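PDB 5U9C: dTDP-4-dehydrorhamnose reductase, which probably catalyses the NADPH-dependent reduction of dTDP-4-dehydro-beta-L-rhamnose to dTDP-beta-L-rhamnose, a step of dTDP-L-rhamnose biosynthesis. Local coordinates for residues D[67-72]-D[252-257]; D[71-76]-D[127-132]. All coordinates share one frame; numbering follows the deposited sequence.

Two contacts spread outward from one short helix, 69-74, which follows strand 59-62 of the parallel Rossmann sheet. Interaction 2 closes the shorter excursion: after 71-76 the chain runs through helix 76-97 and strand 100-106 before 127-132 returns to the same helix and begins helix 129-144. Interaction 1 closes a much longer one, with 179 residues intervening before the loop 252-257 arrives, so the whole span of interaction 2 beyond the shared L71 and C72 falls within it. The two do not cross. Their centres are 6 Å apart, and E73 packs against P255, whose O accepts from N128 ND2, joining helix 69-74, the loop 252-257 and the start of helix 129-144.

Interaction 1: residues D[67-72]-D[252-257]; sequences TDVDLC and LSAPRP
D70 and A254, whose CA atoms lie 4.9 Å apart, bring the first turn of helix 69-74 against the irregular loop 252-257, in a reductase of the Rossmann type related to the extended short-chain dehydrogenases. The contact illustrates how a single carboxylate can organise a loop. D70 OD1 accepts from the backbone A254 N at 2.9 Å, with the donor close to the line of the C-O bond, and from R256 NH2, also at 2.9 Å, on its syn side. The second oxygen, OD2, takes R256 NH1 at 3.2 Å. This is an end-on, two-nitrogen salt bridge, but a twisted one, for the carboxylate and guanidinium planes stand 46° apart. A bend at chi2 (-55°) turns the arginine chain back so that NH2 also reaches A254 O at 2.8 Å; backbone and side chain of the loop thus brace each other around the acid. V69 CG1 lies over the centre of one guanidinium face, and L252 CD1 covers the opposite face nearer its rim. R256 is a residue seen to bind (R)-malate, though no malate is bound to this chain, and these bonds are consistent with its guanidinium being held in a defined orientation within that site. At the subunit boundary, S253 OG bonds to S248 O of the second subunit. V69 CG1 also packs against A254 CB, at 3.6 Å.

Interaction 2: residues D[71-76]-D[127-132]; sequences LCEREP and MNYYGR
C72 faces Y130 and E73 faces Y129 with CA atoms 5.4 and 5.3 Å apart, so the end of helix 69-74 lies close against the first turn of helix 129-144. The contact is a worked example of a carboxylate from one helix accepting from the first amide of another. E73 OE1 accepts from Y129 N at 2.9 Å through its syn lone pair, in a nearly straight bond (174°). The same oxygen takes a hydrogen bond from a water that in turn accepts from Y130 N at 2.9 Å, so one oxygen serves two successive amides, the first directly and the second through the water, and its charge probably suits the positive end of the helix dipole. A bend at chi2 (72°) brings the group across to the turn. A second water joins OE2 to R132 NH1. Within the turn, N128 OD1 caps G131 N, while N128 ND2 bonds to P255 O; this asparagine was modelled in two conformers, and these bonds describe one of them. The Y129 ring is layered: P76 CB makes a CH-pi contact over one face, 4.2 Å from the centroid, and R132 NH1 lies over the centre of the other. Y129 OH reaches across the subunit boundary to hydrogen-bond D122 OD2 and K115 NZ of the third subunit. Y130, which fits the tyrosine of the YxxxK pattern of short-chain dehydrogenases, meets C72 SG at its ring edge, 5.2 Å from the centroid, and the two CB atoms touch at 3.9 Å. Helix 76-97 covers this side, with A79 against C72 and N83 against Y130, and the loop 252-257 packs through A254 and P255 on E73.

Interaction 1: residues D[67-72]-D[252-257]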
ATOM      1  N   THR D  67     -15.325   5.848  24.138  1.00 27.83           N
ATOM      2  CA  THR D  67     -15.836   5.389  22.853  1.00 28.57           C
ATOM      3  C   THR D  67     -16.108   6.500  21.831  1.00 28.53           C
ATOM      4  O   THR D  67     -16.583   6.217  20.742  1.00 29.44           O
ATOM      5  CB  THR D  67     -17.133   4.581  23.069  1.00 29.67           C
ATOM      6  OG1 THR D  67     -18.085   5.417  23.719  1.00 31.04           O
ATOM      7  CG2 THR D  67     -16.853   3.352  23.954  1.00 30.34           C
ATOM      8  N   ASP D  68     -15.838   7.754  22.187  1.00 29.32           N
ATOM      9  CA  ASP D  68     -15.957   8.862  21.220  1.00 29.07           C
ATOM     10  C   ASP D  68     -14.702   8.764  20.339  1.00 28.18           C
ATOM     11  O   ASP D  68     -13.621   9.211  20.710  1.00 26.80           O
ATOM     12  CB  ASP D  68     -16.034  10.213  21.946  1.00 29.34           C
ATOM     13  CG  ASP D  68     -16.200  11.380  20.996  1.00 30.26           C
ATOM     14  OD1 ASP D  68     -15.774  11.287  19.813  1.00 28.46           O
ATOM     15  OD2 ASP D  68     -16.744  12.405  21.445  1.00 32.29           O
ATOM     16  N   VAL D  69     -14.869   8.132  19.185  1.00 28.10           N
ATOM     17  CA  VAL D  69     -13.772   7.881  18.241  1.00 29.04           C
ATOM     18  C   VAL D  69     -12.999   9.148  17.828  1.00 27.67           C
ATOM     19  O   VAL D  69     -11.767   9.136  17.713  1.00 25.67           O
ATOM     20  CB  VAL D  69     -14.319   7.136  16.986  1.00 30.77           C
ATOM     21  CG1 VAL D  69     -13.219   6.868  15.976  1.00 32.71           C
ATOM     22  CG2 VAL D  69     -14.984   5.826  17.408  1.00 30.96           C
ATOM     23  N   ASP D  70     -13.727  10.236  17.613  1.00 27.45           N
ATOM     24  CA  ASP D  70     -13.132  11.493  17.198  1.00 28.47           C
ATOM     25  C   ASP D  70     -12.351  12.178  18.307  1.00 27.99           C
ATOM     26  O   ASP D  70     -11.267  12.756  18.060  1.00 25.94           O
ATOM     27  CB  ASP D  70     -14.217  12.369  16.614  1.00 32.36           C
ATOM     28  CG  ASP D  70     -14.820  11.737  15.369  1.00 35.43           C
ATOM     29  OD1 ASP D  70     -14.027  11.459  14.434  1.00 35.01           O
ATOM     30  OD2 ASP D  70     -16.058  11.502  15.341  1.00 36.46           O
ATOM     31  N   LEU D  71     -12.875  12.096  19.527  1.00 26.71           N
ATOM     32  CA  LEU D  71     -12.169  12.641  20.688  1.00 27.37           C
ATOM     33  C   LEU D  71     -10.850  11.858  20.849  1.00 26.04           C
ATOM     34  O   LEU D  71      -9.805  12.451  21.110  1.00 25.87           O
ATOM     35  CB  LEU D  71     -13.025  12.542  21.951  1.00 28.85           C
ATOM     36  CG  LEU D  71     -12.368  12.951  23.278  1.00 29.93           C
ATOM     37  CD1 LEU D  71     -11.927  14.405  23.211  1.00 31.85           C
ATOM     38  CD2 LEU D  71     -13.337  12.721  24.434  1.00 30.28           C
ATOM     39  N   CYS D  72     -10.907  10.536  20.650  1.00 25.89           N
ATOM     40  CA  CYS D  72      -9.702   9.689  20.747  1.00 25.18           C
ATOM     41  C   CYS D  72      -8.638  10.099  19.744  1.00 25.10           C
ATOM     42  O   CYS D  72      -7.446  10.015  20.055  1.00 24.21           O
ATOM     43  CB  CYS D  72     -10.025   8.214  20.548  1.00 25.27           C
ATOM     44  SG  CYS D  72     -10.901   7.407  21.910  1.00 26.30           S
ATOM     45  N   LEU D 252     -14.986  14.649  10.060  1.00 30.38           N
ATOM     46  CA  LEU D 252     -14.748  14.085  11.381  1.00 31.84           C
ATOM     47  C   LEU D 252     -13.246  14.008  11.607  1.00 30.43           C
ATOM     48  O   LEU D 252     -12.498  13.937  10.651  1.00 31.03           O
ATOM     49  CB  LEU D 252     -15.341  12.686  11.448  1.00 35.30           C
ATOM     50  CG  LEU D 252     -16.852  12.546  11.205  1.00 39.12           C
ATOM     51  CD1 LEU D 252     -17.215  11.094  10.894  1.00 42.37           C
ATOM     52  CD2 LEU D 252     -17.662  13.094  12.366  1.00 40.86           C
ATOM     53  N   SER D 253     -12.802  14.049  12.861  1.00 30.51           N
ATOM     54  CA  SER D 253     -11.360  13.992  13.160  1.00 31.01           C
ATOM     55  C   SER D 253     -10.730  12.637  12.828  1.00 30.00           C
ATOM     56  O   SER D 253      -9.657  12.572  12.257  1.00 30.81           O
ATOM     57  CB  SER D 253     -11.115  14.269  14.639  1.00 31.89           C
ATOM     58  OG  SER D 253     -11.458  15.581  14.979  1.00 35.62           O
ATOM     59  N   ALA D 254     -11.412  11.559  13.191  1.00 28.36           N
ATOM     60  CA  ALA D 254     -10.862  10.230  13.022  1.00 28.89           C
ATOM     61  C   ALA D 254     -11.127   9.629  11.662  1.00 28.56           C
ATOM     62  O   ALA D 254     -12.262   9.630  11.216  1.00 27.12           O
ATOM     63  CB  ALA D 254     -11.427   9.300  14.075  1.00 28.20           C
ATOM     64  N   PRO D 255     -10.079   9.099  11.016  1.00 28.98           N
ATOM     65  CA  PRO D 255     -10.275   8.376   9.765  1.00 29.70           C
ATOM     66  C   PRO D 255     -11.191   7.163   9.997  1.00 28.86           C
ATOM     67  O   PRO D 255     -11.090   6.500  11.046  1.00 26.61           O
ATOM     68  CB  PRO D 255      -8.867   7.842   9.423  1.00 29.35           C
ATOM     69  CG  PRO D 255      -7.914   8.602  10.246  1.00 30.05           C
ATOM     70  CD  PRO D 255      -8.657   9.160  11.420  1.00 30.18           C
ATOM     71  N   ARG D 256     -12.080   6.892   9.048  1.00 29.41           N
ATOM     72  CA  ARG D 256     -12.968   5.728   9.112  1.00 29.35           C
ATOM     73  C   ARG D 256     -12.611   4.828   7.904  1.00 27.66           C
ATOM     74  O   ARG D 256     -12.381   5.325   6.804  1.00 27.16           O
ATOM     75  CB  ARG D 256     -14.451   6.114   9.039  1.00 30.93           C
ATOM     76  CG  ARG D 256     -14.999   7.065  10.105  1.00 34.65           C
ATOM     77  CD  ARG D 256     -14.756   6.569  11.505  1.00 36.82           C
ATOM     78  NE  ARG D 256     -15.684   7.136  12.488  1.00 38.71           N
ATOM     79  CZ  ARG D 256     -15.610   8.348  13.032  1.00 37.49           C
ATOM     80  NH1 ARG D 256     -16.516   8.701  13.920  1.00 39.15           N
ATOM     81  NH2 ARG D 256     -14.665   9.217  12.688  1.00 38.27           N
ATOM     82  N   PRO D 257     -12.557   3.510   8.102  1.00 26.79           N
ATOM     83  CA  PRO D 257     -12.209   2.635   6.966  1.00 27.02           C
ATOM     84  C   PRO D 257     -13.384   2.490   5.996  1.00 27.12           C
ATOM     85  O   PRO D 257     -14.509   2.847   6.343  1.00 27.47           O
ATOM     86  CB  PRO D 257     -11.915   1.289   7.643  1.00 27.56           C
ATOM     87  CG  PRO D 257     -12.754   1.320   8.891  1.00 27.96           C
ATOM     88  CD  PRO D 257     -12.920   2.747   9.312  1.00 25.90           C
TER

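Interaction 2: residues D[71-76]-D[127-132]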
ATOM      1  N   LEU D  71     -12.875  12.096  19.527  1.00 26.71           N
ATOM      2  CA  LEU D  71     -12.169  12.641  20.688  1.00 27.37           C
ATOM      3  C   LEU D  71     -10.850  11.858  20.849  1.00 26.04           C
ATOM      4  O   LEU D  71      -9.805  12.451  21.110  1.00 25.87           O
ATOM      5  CB  LEU D  71     -13.025  12.542  21.951  1.00 28.85           C
ATOM      6  CG  LEU D  71     -12.368  12.951  23.278  1.00 29.93           C
ATOM      7  CD1 LEU D  71     -11.927  14.405  23.211  1.00 31.85           C
ATOM      8  CD2 LEU D  71     -13.337  12.721  24.434  1.00 30.28           C
ATOM      9  N   CYS D  72     -10.907  10.536  20.650  1.00 25.89           N
ATOM     10  CA  CYS D  72      -9.702   9.689  20.747  1.00 25.18           C
ATOM     11  C   CYS D  72      -8.638  10.099  19.744  1.00 25.10           C
ATOM     12  O   CYS D  72      -7.446  10.015  20.055  1.00 24.21           O
ATOM     13  CB  CYS D  72     -10.025   8.214  20.548  1.00 25.27           C
ATOM     14  SG  CYS D  72     -10.901   7.407  21.910  1.00 26.30           S
ATOM     15  N   GLU D  73      -9.058  10.527  18.541  1.00 24.95           N
ATOM     16  CA  GLU D  73      -8.111  10.996  17.528  1.00 25.22           C
ATOM     17  C   GLU D  73      -7.470  12.345  17.919  1.00 25.29           C
ATOM     18  O   GLU D  73      -6.258  12.516  17.774  1.00 25.24           O
ATOM     19  CB  GLU D  73      -8.768  11.124  16.162  1.00 25.67           C
ATOM     20  CG  GLU D  73      -7.784  11.116  15.017  1.00 25.23           C
ATOM     21  CD  GLU D  73      -7.157   9.741  14.774  1.00 25.40           C
ATOM     22  OE1 GLU D  73      -7.547   8.749  15.425  1.00 24.76           O
ATOM     23  OE2 GLU D  73      -6.263   9.658  13.925  1.00 24.90           O
ATOM     24  N   ARG D  74      -8.260  13.278  18.433  1.00 25.29           N
ATOM     25  CA  ARG D  74      -7.722  14.581  18.859  1.00 27.59           C
ATOM     26  C   ARG D  74      -6.864  14.465  20.119  1.00 27.32           C
ATOM     27  O   ARG D  74      -5.897  15.213  20.283  1.00 28.17           O
ATOM     28  CB  ARG D  74      -8.849  15.585  19.164  1.00 29.04           C
ATOM     29  CG  ARG D  74      -9.721  15.916  17.976  1.00 30.91           C
ATOM     30  CD  ARG D  74     -10.652  17.083  18.281  1.00 31.46           C
ATOM     31  NE  ARG D  74     -11.642  16.778  19.303  1.00 32.35           N
ATOM     32  CZ  ARG D  74     -12.802  16.154  19.073  1.00 32.31           C
ATOM     33  NH1 ARG D  74     -13.602  15.927  20.074  1.00 35.78           N
ATOM     34  NH2 ARG D  74     -13.150  15.719  17.863  1.00 33.59           N
ATOM     35  N   GLU D  75      -7.272  13.569  21.019  1.00 27.48           N
ATOM     36  CA  GLU D  75      -6.612  13.378  22.322  1.00 28.32           C
ATOM     37  C   GLU D  75      -6.234  11.927  22.533  1.00 26.65           C
ATOM     38  O   GLU D  75      -6.819  11.232  23.371  1.00 25.26           O
ATOM     39  CB  GLU D  75      -7.529  13.851  23.464  1.00 29.67           C
ATOM     40  CG  GLU D  75      -7.789  15.340  23.418  1.00 32.56           C
ATOM     41  CD  GLU D  75      -8.704  15.828  24.527  1.00 35.54           C
ATOM     42  OE1 GLU D  75      -8.766  15.196  25.619  1.00 36.67           O
ATOM     43  OE2 GLU D  75      -9.366  16.849  24.281  1.00 37.47           O
ATOM     44  N   PRO D  76      -5.232  11.451  21.773  1.00 26.00           N
ATOM     45  CA  PRO D  76      -4.842  10.041  21.936  1.00 25.08           C
ATOM     46  C   PRO D  76      -4.433   9.693  23.366  1.00 25.22           C
ATOM     47  O   PRO D  76      -4.568   8.533  23.750  1.00 24.19           O
ATOM     48  CB  PRO D  76      -3.686   9.860  20.948  1.00 25.58           C
ATOM     49  CG  PRO D  76      -3.283  11.227  20.521  1.00 26.61           C
ATOM     50  CD  PRO D  76      -4.441  12.150  20.757  1.00 26.98           C
HETATM   51  N   MSE D 127      -7.198   1.738  11.947  0.60 27.86           N
HETATM   52  CA  MSE D 127      -7.146   2.942  11.102  0.60 28.92           C
HETATM   53  C   MSE D 127      -7.108   4.214  11.899  0.60 26.64           C
HETATM   54  O   MSE D 127      -6.896   5.275  11.341  0.60 27.41           O
HETATM   55  CB  MSE D 127      -8.476   2.912  10.348  0.60 31.42           C
HETATM   56  CG  MSE D 127      -8.606   3.846   9.147  0.60 34.74           C
HETATM   57 SE   MSE D 127      -8.332   2.783   7.524  0.60 36.08          SE
HETATM   58  CE  MSE D 127      -8.296   4.346   6.326  0.60 39.05           C
ATOM     59  N   ASN D 128      -7.287   4.121  13.211  0.60 25.22           N
ATOM     60  CA  ASN D 128      -7.359   5.318  14.058  0.60 25.42           C
ATOM     61  C   ASN D 128      -6.945   5.046  15.504  0.60 24.51           C
ATOM     62  O   ASN D 128      -6.719   3.883  15.889  0.60 23.28           O
ATOM     63  CB  ASN D 128      -8.772   5.918  13.959  0.60 26.14           C
ATOM     64  CG  ASN D 128      -9.884   4.880  14.130  0.60 26.87           C
ATOM     65  OD1 ASN D 128      -9.829   4.005  15.006  0.60 28.13           O
ATOM     66  ND2 ASN D 128     -10.928   5.008  13.315  0.60 25.06           N
ATOM     67  N   TYR D 129      -6.818   6.108  16.303  1.00 23.94           N
ATOM     68  CA  TYR D 129      -6.373   5.941  17.688  1.00 23.43           C
ATOM     69  C   TYR D 129      -7.337   5.182  18.582  1.00 23.56           C
ATOM     70  O   TYR D 129      -6.898   4.441  19.437  1.00 22.92           O
ATOM     71  CB  TYR D 129      -5.872   7.261  18.315  1.00 24.45           C
ATOM     72  CG  TYR D 129      -4.498   7.656  17.780  1.00 24.43           C
ATOM     73  CD1 TYR D 129      -3.357   6.923  18.135  1.00 23.93           C
ATOM     74  CD2 TYR D 129      -4.342   8.727  16.876  1.00 24.53           C
ATOM     75  CE1 TYR D 129      -2.105   7.276  17.639  1.00 25.62           C
ATOM     76  CE2 TYR D 129      -3.088   9.083  16.378  1.00 25.52           C
ATOM     77  CZ  TYR D 129      -1.978   8.361  16.762  1.00 25.31           C
ATOM     78  OH  TYR D 129      -0.756   8.679  16.245  1.00 26.74           O
ATOM     79  N   TYR D 130      -8.644   5.326  18.348  1.00 22.98           N
ATOM     80  CA  TYR D 130      -9.623   4.572  19.102  1.00 22.88           C
ATOM     81  C   TYR D 130      -9.354   3.074  18.900  1.00 22.73           C
ATOM     82  O   TYR D 130      -9.206   2.318  19.871  1.00 21.38           O
ATOM     83  CB  TYR D 130     -11.054   4.918  18.671  1.00 23.54           C
ATOM     84  CG  TYR D 130     -12.066   3.966  19.263  1.00 24.59           C
ATOM     85  CD1 TYR D 130     -12.295   3.945  20.640  1.00 25.04           C
ATOM     86  CD2 TYR D 130     -12.758   3.063  18.465  1.00 24.94           C
ATOM     87  CE1 TYR D 130     -13.177   3.053  21.206  1.00 25.40           C
ATOM     88  CE2 TYR D 130     -13.675   2.180  19.028  1.00 25.74           C
ATOM     89  CZ  TYR D 130     -13.864   2.173  20.393  1.00 25.41           C
ATOM     90  OH  TYR D 130     -14.753   1.311  20.973  1.00 25.58           O
ATOM     91  N   GLY D 131      -9.257   2.668  17.638  1.00 21.80           N
ATOM     92  CA  GLY D 131      -9.005   1.257  17.301  1.00 22.50           C
ATOM     93  C   GLY D 131      -7.696   0.728  17.883  1.00 23.50           C
ATOM     94  O   GLY D 131      -7.653  -0.387  18.443  1.00 23.30           O
ATOM     95  N   ARG D 132      -6.630   1.533  17.790  1.00 22.46           N
ATOM     96  CA  ARG D 132      -5.352   1.159  18.365  1.00 22.55           C
ATOM     97  C   ARG D 132      -5.467   0.939  19.883  1.00 23.26           C
ATOM     98  O   ARG D 132      -4.914  -0.023  20.417  1.00 21.88           O
ATOM     99  CB  ARG D 132      -4.310   2.239  18.093  1.00 23.33           C
ATOM    100  CG  ARG D 132      -3.916   2.366  16.633  1.00 24.56           C
ATOM    101  CD  ARG D 132      -3.059   3.587  16.355  1.00 24.98           C
ATOM    102  NE  ARG D 132      -2.858   3.722  14.932  1.00 25.92           N
ATOM    103  CZ  ARG D 132      -3.217   4.742  14.166  1.00 27.74           C
ATOM    104  NH1 ARG D 132      -3.667   5.879  14.677  1.00 30.17           N
ATOM    105  NH2 ARG D 132      -2.973   4.673  12.858  1.00 30.64           N
TER
HETATM  106  O   HOH W   1      -9.655   7.588  16.876  1.00 21.60           O
HETATM  107  O   HOH W   2      -4.640   7.781  12.941  1.00 27.05           O